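Local atomic coordinates of putative alpha-galactosidase/melibiase (PDB entry 4OGZ), a protein that probably releases terminal, non-reducing alpha-D-galactose residues from alpha-D-galactosides by hydrolysis, as a glycoside hydrolase of family 27. Residues L30-I33 / E38-I41; D153-I158 / E202-R207; G295-L300 / L418-G423; V403-L408 / K432-L437. All blocks are in the same frame, centred on the assembly; numbering follows the deposited sequence.

The four contacts sample three domains. Contact 1 lies in the N-terminal Ig-like domain, and contact 2 sits about 36 Å away (centre to centre) at the periphery of the TIM-barrel domain, where a loop after strand 138-140 meets helix 202-211. Contact 3 joins barrel helix 296-303 to the end of strand 413-419 in the C-terminal beta sandwich; contact 4 lies within that sandwich, on neighbouring strand 401-407. Contacts 1 and 2 close in turn along the chain, whereas the segments of 3 and 4 alternate. The centres of contacts 3 and 4 are about 20 Å apart. Contact 3 thus fastens the sandwich to the barrel, while contacts 2 and 4 hold parts within single domains.

Contact 1 (L30-I33 / E38-I41); sequences LFYI and ERPI
Arg39 meets Tyr32 through the far end of its guanidinium, after a side chain that has to turn to get there. From CB the chain runs to CG and then bends (chi2 49°), with Phe9 packing against the side chain. Beyond the bend CD, NE and CZ run on extended. Ile41 CD1, from two residues on, lies over one face of the guanidinium and is offset toward its rim, 3.3 Å from Arg39 NH1. That nitrogen bonds to the carbonyl oxygens of Thr35 and Gly37, so the end of strand 28-36 and the residue after it are held by the arginine that follows. All this belongs to the N-terminal Ig-like domain, but the tip looks beyond it: NH2 forms a salt bridge with Asp133, which lies in the TIM-barrel part of the chain. Arg39 NH2 also lies 3.3 Å from Tyr32 OH, which sits at the guanidinium edge, in its plane. The two side chains arrive from opposite directions, ring and guanidinium tilted 32° apart. Tyr32, with CG anti to the backbone N (chi1 170°), sends its hydroxyl to the same Asp133 oxygen, OD1, while Arg132 makes a cation-pi contact with the phenol ring.

Contact 2 (D153-I158 / E202-R207); sequences DGHIQI and EEIDAR
Asp205 OD1 accepts a 2.5 Å hydrogen bond from a water, and the same water accepts one from Ile156 N at 2.7 Å, bridging helix and loop. Both segments belong to the TIM barrel: 153-158 is part of the long loop between strand 138-140 and helix 166-176, and 202-207 opens helix 202-211, which leads to strand 216-220. The second carboxylate oxygen of Asp205, OD2, is held by Ser198 and by a salt bridge to Arg150. Because Arg150 also bonds to Gly154 O, it gives the loop and the helix a second link. The buried carboxylate is thus gripped through both oxygens, and the nearby arginine should help to keep it ionised. Ile156 packs beside it, CB 4.1 Å from Asp205 OD1.

The apolar half of the contact is carried by His155 and Ile204, whose side chains cross at about a right angle. Ile204 has CG1 anti to its backbone N (chi1 -161°); this puts CG1 3.4 Å from His155 CE1; CD1 lies against the same CE1 and NE2. Its other branch, CG2, rests 4.0 Å from Gly154 O. His155 is kept in place by a hydrogen bond between its ND1 and Asp208, one helical turn beyond Ile204. The loop backbone is braced by its own side chains: an Asx turn at Asp153, and Gln157 NE2, which donates to His155 O at 3.0 Å. In the Asx turn, His155 N meets Asp153 OD1 at 3.1 Å from above the carboxylate plane.

Contact 3 (G295-L300 / L418-G423); sequences GILNIL and LNRISG
Leu297 and Leu300, three residues apart and so on one side of helix 296-303, both turn CG anti to the carbonyl carbon (chi1 -68° and -63°) and reach toward 418-423. Leu418 answers with CG anti to its backbone N. This is a junction between domains: the helix belongs to the TIM barrel, coming between strands 272-274 and 315-317 in the chain, whereas strand 413-419 is part of the C-terminal beta sandwich. Leu300 and Leu418 meet tip to tip, CD1 of the first 3.6 Å from CD2 of the second. Both are buried, and helix 341-353 closes in with Trp351 against Leu300 and Ser346 against Leu418.

Leu297 lies obliquely across the start of the Arg420 side chain, both methyls on one side of CG. Its CD2 sits 3.7 Å from Arg420 CG, while CD1 packs 3.5 Å from the carbonyl oxygen of the same residue. Of that side chain, CB and CG lie against Leu297. The chain then bends at chi3 and carries the guanidinium to the hairpin connection between strands 393-397 and 401-407, where it bonds to the carbonyl oxygens of Ala398 and Asp399; NE forms a salt bridge with Asp402 on strand 401-407. The same arginine thereby packs its aliphatic start on the barrel helix and spends its charged end within its own domain.

Asn419 points away from the helix and shapes the loop behind the arginine. Its OD1 accepts from Ile421 N at 2.7 Å, an Asx turn, and its ND2 donates to Gly423 O at 2.8 Å in an almost straight bond (176°).

Contact 4 (V403-L408 / K432-L437); sequences VWVKPL and KTVEGL
Val434 is the residue most deeply engaged, facing both Val403 and Val405 on strand 401-407. Residues alternate in their facing along that strand, so these two valines, two positions apart, present their side chains on the same side, toward 432-437. Trp404 between them points away and packs on helix 341-353 of the barrel. One methyl of Val434, CG1, does most of the touching: it lies 4.1 Å from Val405 CG1, the two side chains reaching toward each other tip to tip, and 4.3 Å from Val403 CG1. On Val405 the methyl used is the branch wedged between backbone N and carbonyl carbon (chi1 48°).

Val403 also meets Thr433, whose side chain it crosses at about a right angle. Thr433 offers its methyl, CG2 standing 4.1 Å from Val403 CG1, while its hydroxyl, on the other branch, accepts from the backbone N of Asn430. The threonine is thus split between an apolar face on the strand and a polar grip on its own loop.

Strands on both flanks of 401-407 complete the apolar patch: Ala395 of strand 393-397 and Ile415 of strand 413-419 each touch both Val405 and Val434. Val434 is the first residue of a type II beta turn that ends at Leu437, with Gly436 at its third position, where a positive phi is required. A loop between strands 425-429 and 442-444 is laid across the face of the antiparallel sheet turned from the barrel, the kind of face-on apolar packing that fills the interior of a beta sandwich such as the C-terminal domain of this alpha-galactosidase family.

Contact 1 (L30-I33 / E38-I41)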
loop_
_atom_site.group_PDB
_atom_site.type_symbol
_atom_site.label_atom_id
_atom_site.label_comp_id
_atom_site.label_asym_id
_atom_site.label_seq_id
_atom_site.Cartn_x
_atom_site.Cartn_y
_atom_site.Cartn_z
ATOM N N LEU A 30 16.240 4.360 -3.489
ATOM C CA LEU A 30 16.214 2.945 -3.767
ATOM C C LEU A 30 14.928 2.580 -4.527
ATOM O O LEU A 30 13.814 2.928 -4.094
ATOM C CB LEU A 30 16.267 2.142 -2.444
ATOM C CG LEU A 30 16.336 0.645 -2.657
ATOM C CD1 LEU A 30 17.642 0.250 -3.302
ATOM C CD2 LEU A 30 16.140 -0.090 -1.309
ATOM N N PHE A 31 15.062 1.872 -5.645
ATOM C CA PHE A 31 13.889 1.389 -6.402
ATOM C C PHE A 31 14.225 0.152 -7.216
ATOM O O PHE A 31 15.154 0.154 -8.041
ATOM C CB PHE A 31 13.344 2.486 -7.310
ATOM C CG PHE A 31 12.072 2.104 -8.037
ATOM C CD1 PHE A 31 10.871 1.982 -7.363
ATOM C CD2 PHE A 31 12.090 1.864 -9.386
ATOM C CE1 PHE A 31 9.706 1.605 -8.035
ATOM C CE2 PHE A 31 10.934 1.505 -10.066
ATOM C CZ PHE A 31 9.728 1.390 -9.400
ATOM N N TYR A 32 13.538 -0.942 -6.908
ATOM C CA TYR A 32 13.576 -2.134 -7.739
ATOM C C TYR A 32 12.496 -1.988 -8.820
ATOM O O TYR A 32 11.337 -1.732 -8.515
ATOM C CB TYR A 32 13.308 -3.395 -6.929
ATOM C CG TYR A 32 13.109 -4.615 -7.799
ATOM C CD1 TYR A 32 14.188 -5.255 -8.399
ATOM C CD2 TYR A 32 11.835 -5.128 -8.048
ATOM C CE1 TYR A 32 14.008 -6.377 -9.206
ATOM C CE2 TYR A 32 11.658 -6.247 -8.849
ATOM C CZ TYR A 32 12.767 -6.842 -9.440
ATOM O OH TYR A 32 12.621 -7.953 -10.221
ATOM N N ILE A 33 12.892 -2.206 -10.059
ATOM C CA ILE A 33 11.996 -2.083 -11.216
ATOM C C ILE A 33 11.144 -3.342 -11.308
ATOM O O ILE A 33 11.656 -4.379 -11.699
ATOM C CB ILE A 33 12.776 -1.962 -12.509
ATOM C CG1 ILE A 33 13.707 -0.745 -12.470
ATOM C CG2 ILE A 33 11.836 -1.888 -13.722
ATOM C CD1 ILE A 33 14.872 -0.909 -13.418
ATOM N N GLU A 38 10.033 -14.155 -18.139
ATOM C CA GLU A 38 10.978 -15.228 -17.928
ATOM C C GLU A 38 12.351 -14.693 -17.524
ATOM O O GLU A 38 12.822 -13.698 -18.031
ATOM C CB GLU A 38 11.099 -16.071 -19.185
ATOM C CG GLU A 38 11.954 -17.319 -18.985
ATOM C CD GLU A 38 12.032 -18.236 -20.206
ATOM O OE1 GLU A 38 11.007 -18.886 -20.538
ATOM O OE2 GLU A 38 13.119 -18.326 -20.818
ATOM N N ARG A 39 12.979 -15.390 -16.593
ATOM C CA ARG A 39 14.321 -15.078 -16.147
ATOM C C ARG A 39 15.351 -15.905 -16.915
ATOM O O ARG A 39 15.043 -16.985 -17.394
ATOM C CB ARG A 39 14.446 -15.360 -14.642
ATOM C CG ARG A 39 14.190 -14.165 -13.753
ATOM C CD ARG A 39 12.908 -13.406 -14.082
ATOM N NE ARG A 39 12.827 -12.220 -13.250
ATOM C CZ ARG A 39 11.815 -11.357 -13.225
ATOM N NH1 ARG A 39 10.770 -11.505 -14.033
ATOM N NH2 ARG A 39 11.874 -10.312 -12.406
ATOM N N PRO A 40 16.590 -15.432 -16.995
ATOM C CA PRO A 40 17.068 -14.193 -16.410
ATOM C C PRO A 40 16.672 -12.983 -17.241
ATOM O O PRO A 40 16.377 -13.103 -18.436
ATOM C CB PRO A 40 18.590 -14.365 -16.398
ATOM C CG PRO A 40 18.873 -15.376 -17.431
ATOM C CD PRO A 40 17.668 -16.237 -17.575
ATOM N N ILE A 41 16.639 -11.840 -16.561
ATOM C CA ILE A 41 16.363 -10.550 -17.155
ATOM C C ILE A 41 17.563 -9.641 -16.953
ATOM O O ILE A 41 18.234 -9.709 -15.945
ATOM C CB ILE A 41 15.094 -9.959 -16.517
ATOM C CG1 ILE A 41 13.881 -10.667 -17.111
ATOM C CG2 ILE A 41 14.986 -8.455 -16.732
ATOM C CD1 ILE A 41 12.559 -10.238 -16.547
#

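Contact 2 (D153-I158 / E202-R207)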
loop_
_atom_site.group_PDB
_atom_site.type_symbol
_atom_site.label_atom_id
_atom_site.label_comp_id
_atom_site.label_asym_id
_atom_site.label_seq_id
_atom_site.Cartn_x
_atom_site.Cartn_y
_atom_site.Cartn_z
ATOM N N ASP A 153 19.672 5.143 28.952
ATOM C CA ASP A 153 20.295 6.196 28.133
ATOM C C ASP A 153 19.298 7.059 27.364
ATOM O O ASP A 153 19.707 7.901 26.581
ATOM C CB ASP A 153 21.258 5.546 27.145
ATOM C CG ASP A 153 20.556 4.588 26.158
ATOM O OD1 ASP A 153 19.354 4.242 26.310
ATOM O OD2 ASP A 153 21.241 4.166 25.212
ATOM N N GLY A 154 18.002 6.814 27.515
ATOM C CA GLY A 154 16.980 7.594 26.797
ATOM C C GLY A 154 16.633 7.089 25.395
ATOM O O GLY A 154 15.836 7.683 24.706
ATOM N N HIS A 155 17.205 5.969 24.980
ATOM C CA HIS A 155 16.873 5.385 23.673
ATOM C C HIS A 155 15.915 4.234 23.803
ATOM O O HIS A 155 15.932 3.508 24.791
ATOM C CB HIS A 155 18.124 4.906 22.980
ATOM C CG HIS A 155 18.989 6.021 22.571
ATOM N ND1 HIS A 155 18.960 6.550 21.302
ATOM C CD2 HIS A 155 19.851 6.781 23.284
ATOM C CE1 HIS A 155 19.809 7.556 21.229
ATOM N NE2 HIS A 155 20.364 7.715 22.419
ATOM N N ILE A 156 15.068 4.104 22.804
ATOM C CA ILE A 156 14.092 3.039 22.722
ATOM C C ILE A 156 14.846 1.738 22.504
ATOM O O ILE A 156 15.886 1.735 21.863
ATOM C CB ILE A 156 13.056 3.353 21.612
ATOM C CG1 ILE A 156 11.829 2.472 21.720
ATOM C CG2 ILE A 156 13.657 3.165 20.238
ATOM C CD1 ILE A 156 10.683 3.002 20.871
ATOM N N GLN A 157 14.414 0.650 23.143
ATOM C CA GLN A 157 15.216 -0.585 23.129
ATOM C C GLN A 157 14.603 -1.624 22.186
ATOM O O GLN A 157 13.424 -1.927 22.256
ATOM C CB GLN A 157 15.405 -1.145 24.540
ATOM C CG GLN A 157 16.139 -0.181 25.471
ATOM C CD GLN A 157 17.592 0.036 25.073
ATOM O OE1 GLN A 157 18.345 -0.935 24.877
ATOM N NE2 GLN A 157 18.002 1.316 24.954
ATOM N N ILE A 158 15.421 -2.115 21.266
ATOM C CA ILE A 158 15.009 -3.141 20.345
ATOM C C ILE A 158 14.929 -4.395 21.179
ATOM O O ILE A 158 15.777 -4.665 22.026
ATOM C CB ILE A 158 16.017 -3.353 19.216
ATOM C CG1 ILE A 158 16.069 -2.137 18.299
ATOM C CG2 ILE A 158 15.683 -4.584 18.366
ATOM C CD1 ILE A 158 17.386 -2.036 17.564
ATOM N N GLU A 202 10.608 12.355 20.307
ATOM C CA GLU A 202 10.423 12.184 18.885
ATOM C C GLU A 202 11.728 12.362 18.115
ATOM O O GLU A 202 11.969 11.666 17.115
ATOM C CB GLU A 202 9.346 13.158 18.372
ATOM C CG GLU A 202 7.956 12.950 18.982
ATOM C CD GLU A 202 7.692 13.714 20.270
ATOM O OE1 GLU A 202 8.657 14.286 20.874
ATOM O OE2 GLU A 202 6.512 13.699 20.720
ATOM N N GLU A 203 12.563 13.303 18.545
ATOM C CA GLU A 203 13.752 13.658 17.773
ATOM C C GLU A 203 14.746 12.551 17.931
ATOM O O GLU A 203 15.350 12.125 16.963
ATOM C CB GLU A 203 14.405 14.973 18.222
ATOM C CG GLU A 203 13.699 16.240 17.794
ATOM C CD GLU A 203 12.413 16.502 18.576
ATOM O OE1 GLU A 203 12.198 15.870 19.645
ATOM O OE2 GLU A 203 11.605 17.337 18.105
ATOM N N ILE A 204 14.913 12.085 19.162
ATOM C CA ILE A 204 15.856 11.003 19.420
ATOM C C ILE A 204 15.391 9.682 18.768
ATOM O O ILE A 204 16.205 8.991 18.162
ATOM C CB ILE A 204 16.204 10.853 20.910
ATOM C CG1 ILE A 204 17.517 10.061 21.082
ATOM C CG2 ILE A 204 15.091 10.194 21.667
ATOM C CD1 ILE A 204 18.745 10.919 21.364
ATOM N N ASP A 205 14.091 9.376 18.788
ATOM C CA ASP A 205 13.626 8.165 18.098
ATOM C C ASP A 205 13.745 8.286 16.555
ATOM O O ASP A 205 14.173 7.366 15.888
ATOM C CB ASP A 205 12.210 7.820 18.525
ATOM C CG ASP A 205 12.105 7.405 19.989
ATOM O OD1 ASP A 205 13.118 7.312 20.711
ATOM O OD2 ASP A 205 10.975 7.194 20.450
ATOM N N ALA A 206 13.411 9.448 15.994
ATOM C CA ALA A 206 13.512 9.626 14.560
ATOM C C ALA A 206 14.955 9.494 14.089
ATOM O O ALA A 206 15.222 8.931 13.037
ATOM C CB ALA A 206 12.957 10.977 14.159
ATOM N N ARG A 207 15.886 10.023 14.872
ATOM C CA ARG A 207 17.312 9.886 14.562
ATOM C C ARG A 207 17.719 8.417 14.584
ATOM O O ARG A 207 18.395 7.949 13.682
ATOM C CB ARG A 207 18.175 10.690 15.550
ATOM C CG ARG A 207 19.662 10.319 15.600
ATOM C CD ARG A 207 20.616 11.517 15.698
ATOM N NE ARG A 207 20.508 12.236 16.958
ATOM C CZ ARG A 207 19.779 13.336 17.165
ATOM N NH1 ARG A 207 19.059 13.889 16.193
ATOM N NH2 ARG A 207 19.765 13.890 18.372
HETATM O O HOH W 1 15.294 6.069 20.939
#

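Contact 3 (G295-L300 / L418-G423)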
loop_
_atom_site.group_PDB
_atom_site.type_symbol
_atom_site.label_atom_id
_atom_site.label_comp_id
_atom_site.label_asym_id
_atom_site.label_seq_id
_atom_site.Cartn_x
_atom_site.Cartn_y
_atom_site.Cartn_z
ATOM N N GLY A 295 -15.733 -4.226 9.746
ATOM C CA GLY A 295 -15.872 -5.049 8.548
ATOM C C GLY A 295 -15.487 -4.284 7.302
ATOM O O GLY A 295 -15.443 -3.055 7.297
ATOM N N ILE A 296 -15.231 -5.022 6.233
ATOM C CA ILE A 296 -14.857 -4.421 4.962
ATOM C C ILE A 296 -15.896 -3.374 4.527
ATOM O O ILE A 296 -15.508 -2.243 4.127
ATOM C CB ILE A 296 -14.651 -5.496 3.889
ATOM C CG1 ILE A 296 -13.455 -6.406 4.280
ATOM C CG2 ILE A 296 -14.413 -4.867 2.524
ATOM C CD1 ILE A 296 -13.489 -7.778 3.624
ATOM N N LEU A 297 -17.183 -3.712 4.617
ATOM C CA LEU A 297 -18.246 -2.800 4.144
ATOM C C LEU A 297 -18.365 -1.545 4.995
ATOM O O LEU A 297 -18.693 -0.489 4.507
ATOM C CB LEU A 297 -19.602 -3.490 4.107
ATOM C CG LEU A 297 -19.810 -4.615 3.077
ATOM C CD1 LEU A 297 -21.265 -5.099 3.077
ATOM C CD2 LEU A 297 -19.378 -4.154 1.694
ATOM N N ASN A 298 -18.079 -1.663 6.279
ATOM C CA ASN A 298 -18.128 -0.489 7.163
ATOM C C ASN A 298 -17.053 0.518 6.783
ATOM O O ASN A 298 -17.301 1.715 6.742
ATOM C CB ASN A 298 -17.976 -0.929 8.615
ATOM C CG ASN A 298 -18.852 -2.125 8.951
ATOM O OD1 ASN A 298 -18.411 -3.285 8.933
ATOM N ND2 ASN A 298 -20.115 -1.857 9.186
ATOM N N ILE A 299 -15.869 0.008 6.458
ATOM C CA ILE A 299 -14.758 0.854 6.061
ATOM C C ILE A 299 -15.064 1.566 4.727
ATOM O O ILE A 299 -14.738 2.748 4.561
ATOM C CB ILE A 299 -13.434 0.053 6.037
ATOM C CG1 ILE A 299 -13.036 -0.308 7.472
ATOM C CG2 ILE A 299 -12.313 0.848 5.410
ATOM C CD1 ILE A 299 -11.823 -1.229 7.582
ATOM N N LEU A 300 -15.704 0.876 3.785
ATOM C CA LEU A 300 -16.133 1.549 2.531
ATOM C C LEU A 300 -17.032 2.763 2.779
ATOM O O LEU A 300 -16.849 3.846 2.161
ATOM C CB LEU A 300 -16.833 0.557 1.583
ATOM C CG LEU A 300 -16.021 -0.612 1.052
ATOM C CD1 LEU A 300 -16.910 -1.357 0.049
ATOM C CD2 LEU A 300 -14.707 -0.226 0.405
ATOM N N LEU A 418 -20.329 -3.293 -7.202
ATOM C CA LEU A 418 -20.205 -4.159 -6.001
ATOM C C LEU A 418 -21.538 -4.549 -5.461
ATOM O O LEU A 418 -22.419 -3.689 -5.328
ATOM C CB LEU A 418 -19.466 -3.390 -4.929
ATOM C CG LEU A 418 -19.242 -3.980 -3.541
ATOM C CD1 LEU A 418 -18.295 -5.154 -3.638
ATOM C CD2 LEU A 418 -18.697 -2.914 -2.624
ATOM N N ASN A 419 -21.675 -5.835 -5.108
ATOM C CA ASN A 419 -22.865 -6.354 -4.463
ATOM C C ASN A 419 -22.601 -6.374 -2.995
ATOM O O ASN A 419 -21.694 -7.056 -2.517
ATOM C CB ASN A 419 -23.179 -7.752 -4.964
ATOM C CG ASN A 419 -24.412 -8.361 -4.330
ATOM O OD1 ASN A 419 -24.940 -7.861 -3.340
ATOM N ND2 ASN A 419 -24.872 -9.479 -4.898
ATOM N N ARG A 420 -23.393 -5.623 -2.259
ATOM C CA ARG A 420 -23.167 -5.514 -0.833
ATOM C C ARG A 420 -23.997 -6.529 -0.061
ATOM O O ARG A 420 -23.758 -6.701 1.127
ATOM C CB ARG A 420 -23.493 -4.103 -0.329
ATOM C CG ARG A 420 -22.297 -3.160 -0.354
ATOM C CD ARG A 420 -22.616 -1.814 0.276
ATOM N NE ARG A 420 -23.378 -1.024 -0.681
ATOM C CZ ARG A 420 -24.662 -0.725 -0.608
ATOM N NH1 ARG A 420 -25.421 -1.109 0.394
ATOM N NH2 ARG A 420 -25.193 -0.009 -1.571
ATOM N N ILE A 421 -24.950 -7.197 -0.711
ATOM C CA ILE A 421 -25.882 -8.090 0.022
ATOM C C ILE A 421 -25.571 -9.568 -0.214
ATOM O O ILE A 421 -24.668 -9.917 -0.965
ATOM C CB ILE A 421 -27.372 -7.797 -0.310
ATOM C CG1 ILE A 421 -27.693 -8.085 -1.779
ATOM C CG2 ILE A 421 -27.726 -6.363 0.041
ATOM C CD1 ILE A 421 -29.174 -8.158 -2.078
ATOM N N SER A 422 -26.294 -10.456 0.455
ATOM C CA SER A 422 -25.972 -11.892 0.362
ATOM C C SER A 422 -26.849 -12.660 -0.655
ATOM O O SER A 422 -26.894 -13.887 -0.647
ATOM C CB SER A 422 -26.087 -12.511 1.756
ATOM O OG SER A 422 -27.366 -12.217 2.285
ATOM N N GLY A 423 -27.548 -11.935 -1.516
ATOM C CA GLY A 423 -28.254 -12.514 -2.629
ATOM C C GLY A 423 -27.745 -11.885 -3.913
ATOM O O GLY A 423 -27.043 -10.877 -3.863
#

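Contact 4 (V403-L408 / K432-L437)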
loop_
_atom_site.group_PDB
_atom_site.type_symbol
_atom_site.label_atom_id
_atom_site.label_comp_id
_atom_site.label_asym_id
_atom_site.label_seq_id
_atom_site.Cartn_x
_atom_site.Cartn_y
_atom_site.Cartn_z
ATOM N N VAL A 403 -21.873 1.603 -7.330
ATOM C CA VAL A 403 -21.100 1.794 -8.509
ATOM C C VAL A 403 -20.022 2.819 -8.161
ATOM O O VAL A 403 -20.340 3.900 -7.700
ATOM C CB VAL A 403 -21.973 2.261 -9.675
ATOM C CG1 VAL A 403 -21.101 2.542 -10.883
ATOM C CG2 VAL A 403 -23.028 1.204 -10.004
ATOM N N TRP A 404 -18.752 2.439 -8.341
ATOM C CA TRP A 404 -17.607 3.282 -8.038
ATOM C C TRP A 404 -16.901 3.630 -9.342
ATOM O O TRP A 404 -16.877 2.811 -10.248
ATOM C CB TRP A 404 -16.622 2.603 -7.118
ATOM C CG TRP A 404 -17.076 2.312 -5.700
ATOM C CD1 TRP A 404 -17.953 1.356 -5.302
ATOM C CD2 TRP A 404 -16.589 2.935 -4.492
ATOM N NE1 TRP A 404 -18.073 1.368 -3.922
ATOM C CE2 TRP A 404 -17.262 2.341 -3.409
ATOM C CE3 TRP A 404 -15.690 3.979 -4.232
ATOM C CZ2 TRP A 404 -17.020 2.715 -2.066
ATOM C CZ3 TRP A 404 -15.462 4.363 -2.924
ATOM C CH2 TRP A 404 -16.114 3.712 -1.844
ATOM N N VAL A 405 -16.353 4.849 -9.430
ATOM C CA VAL A 405 -15.679 5.318 -10.665
ATOM C C VAL A 405 -14.330 6.065 -10.419
ATOM O O VAL A 405 -14.189 6.958 -9.584
ATOM C CB VAL A 405 -16.632 6.152 -11.527
ATOM C CG1 VAL A 405 -17.338 7.188 -10.689
ATOM C CG2 VAL A 405 -15.892 6.792 -12.712
ATOM N N LYS A 406 -13.328 5.584 -11.124
ATOM C CA LYS A 406 -11.959 6.056 -10.997
ATOM C C LYS A 406 -11.461 6.506 -12.376
ATOM O O LYS A 406 -11.242 5.695 -13.276
ATOM C CB LYS A 406 -11.070 4.935 -10.431
ATOM C CG LYS A 406 -9.706 5.418 -9.948
ATOM C CD LYS A 406 -8.763 4.258 -9.701
ATOM C CE LYS A 406 -7.598 4.603 -8.783
ATOM N NZ LYS A 406 -6.800 5.773 -9.199
ATOM N N PRO A 407 -11.339 7.813 -12.582
ATOM C CA PRO A 407 -10.746 8.219 -13.868
ATOM C C PRO A 407 -9.274 7.836 -13.953
ATOM O O PRO A 407 -8.561 8.033 -12.991
ATOM C CB PRO A 407 -10.894 9.747 -13.888
ATOM C CG PRO A 407 -11.778 10.097 -12.726
ATOM C CD PRO A 407 -11.738 8.945 -11.741
ATOM N N LEU A 408 -8.823 7.355 -15.124
ATOM C CA LEU A 408 -7.436 6.873 -15.308
ATOM C C LEU A 408 -6.668 7.811 -16.227
ATOM O O LEU A 408 -7.260 8.661 -16.920
ATOM C CB LEU A 408 -7.404 5.432 -15.839
ATOM C CG LEU A 408 -8.188 4.395 -14.992
ATOM C CD1 LEU A 408 -8.227 3.007 -15.619
ATOM C CD2 LEU A 408 -7.644 4.236 -13.571
ATOM N N LYS A 432 -25.327 6.808 -19.000
ATOM C CA LYS A 432 -25.775 7.760 -17.966
ATOM C C LYS A 432 -25.613 7.249 -16.521
ATOM O O LYS A 432 -26.063 7.876 -15.595
ATOM C CB LYS A 432 -27.204 8.135 -18.260
ATOM C CG LYS A 432 -27.267 9.028 -19.489
ATOM C CD LYS A 432 -28.630 9.672 -19.665
ATOM C CE LYS A 432 -28.640 10.429 -20.969
ATOM N NZ LYS A 432 -29.943 11.107 -21.146
ATOM N N THR A 433 -24.945 6.131 -16.339
ATOM C CA THR A 433 -24.722 5.623 -14.999
ATOM C C THR A 433 -23.844 6.583 -14.190
ATOM O O THR A 433 -24.169 6.870 -13.033
ATOM C CB THR A 433 -24.132 4.213 -15.040
ATOM O OG1 THR A 433 -25.003 3.357 -15.781
ATOM C CG2 THR A 433 -23.960 3.650 -13.625
ATOM N N VAL A 434 -22.756 7.069 -14.818
ATOM C CA VAL A 434 -21.885 8.089 -14.231
ATOM C C VAL A 434 -21.475 9.087 -15.297
ATOM O O VAL A 434 -21.498 8.774 -16.476
ATOM C CB VAL A 434 -20.617 7.515 -13.548
ATOM C CG1 VAL A 434 -21.004 6.531 -12.440
ATOM C CG2 VAL A 434 -19.692 6.842 -14.566
ATOM N N GLU A 435 -21.101 10.276 -14.863
ATOM C CA GLU A 435 -20.690 11.348 -15.772
ATOM C C GLU A 435 -19.497 10.899 -16.632
ATOM O O GLU A 435 -18.498 10.359 -16.118
ATOM C CB GLU A 435 -20.318 12.614 -15.001
ATOM C CG GLU A 435 -21.496 13.525 -14.713
ATOM C CD GLU A 435 -21.236 14.564 -13.622
ATOM O OE1 GLU A 435 -20.944 14.177 -12.455
ATOM O OE2 GLU A 435 -21.371 15.778 -13.935
ATOM N N GLY A 436 -19.648 11.072 -17.934
ATOM C CA GLY A 436 -18.561 10.938 -18.876
ATOM C C GLY A 436 -18.151 9.520 -19.196
ATOM O O GLY A 436 -17.015 9.287 -19.585
ATOM N N LEU A 437 -19.066 8.580 -19.042
ATOM C CA LEU A 437 -18.758 7.186 -19.238
ATOM C C LEU A 437 -18.948 6.836 -20.704
ATOM O O LEU A 437 -19.953 7.198 -21.299
ATOM C CB LEU A 437 -19.668 6.326 -18.370
ATOM C CG LEU A 437 -19.399 4.840 -18.422
ATOM C CD1 LEU A 437 -18.025 4.551 -17.846
ATOM C CD2 LEU A 437 -20.476 4.066 -17.677
#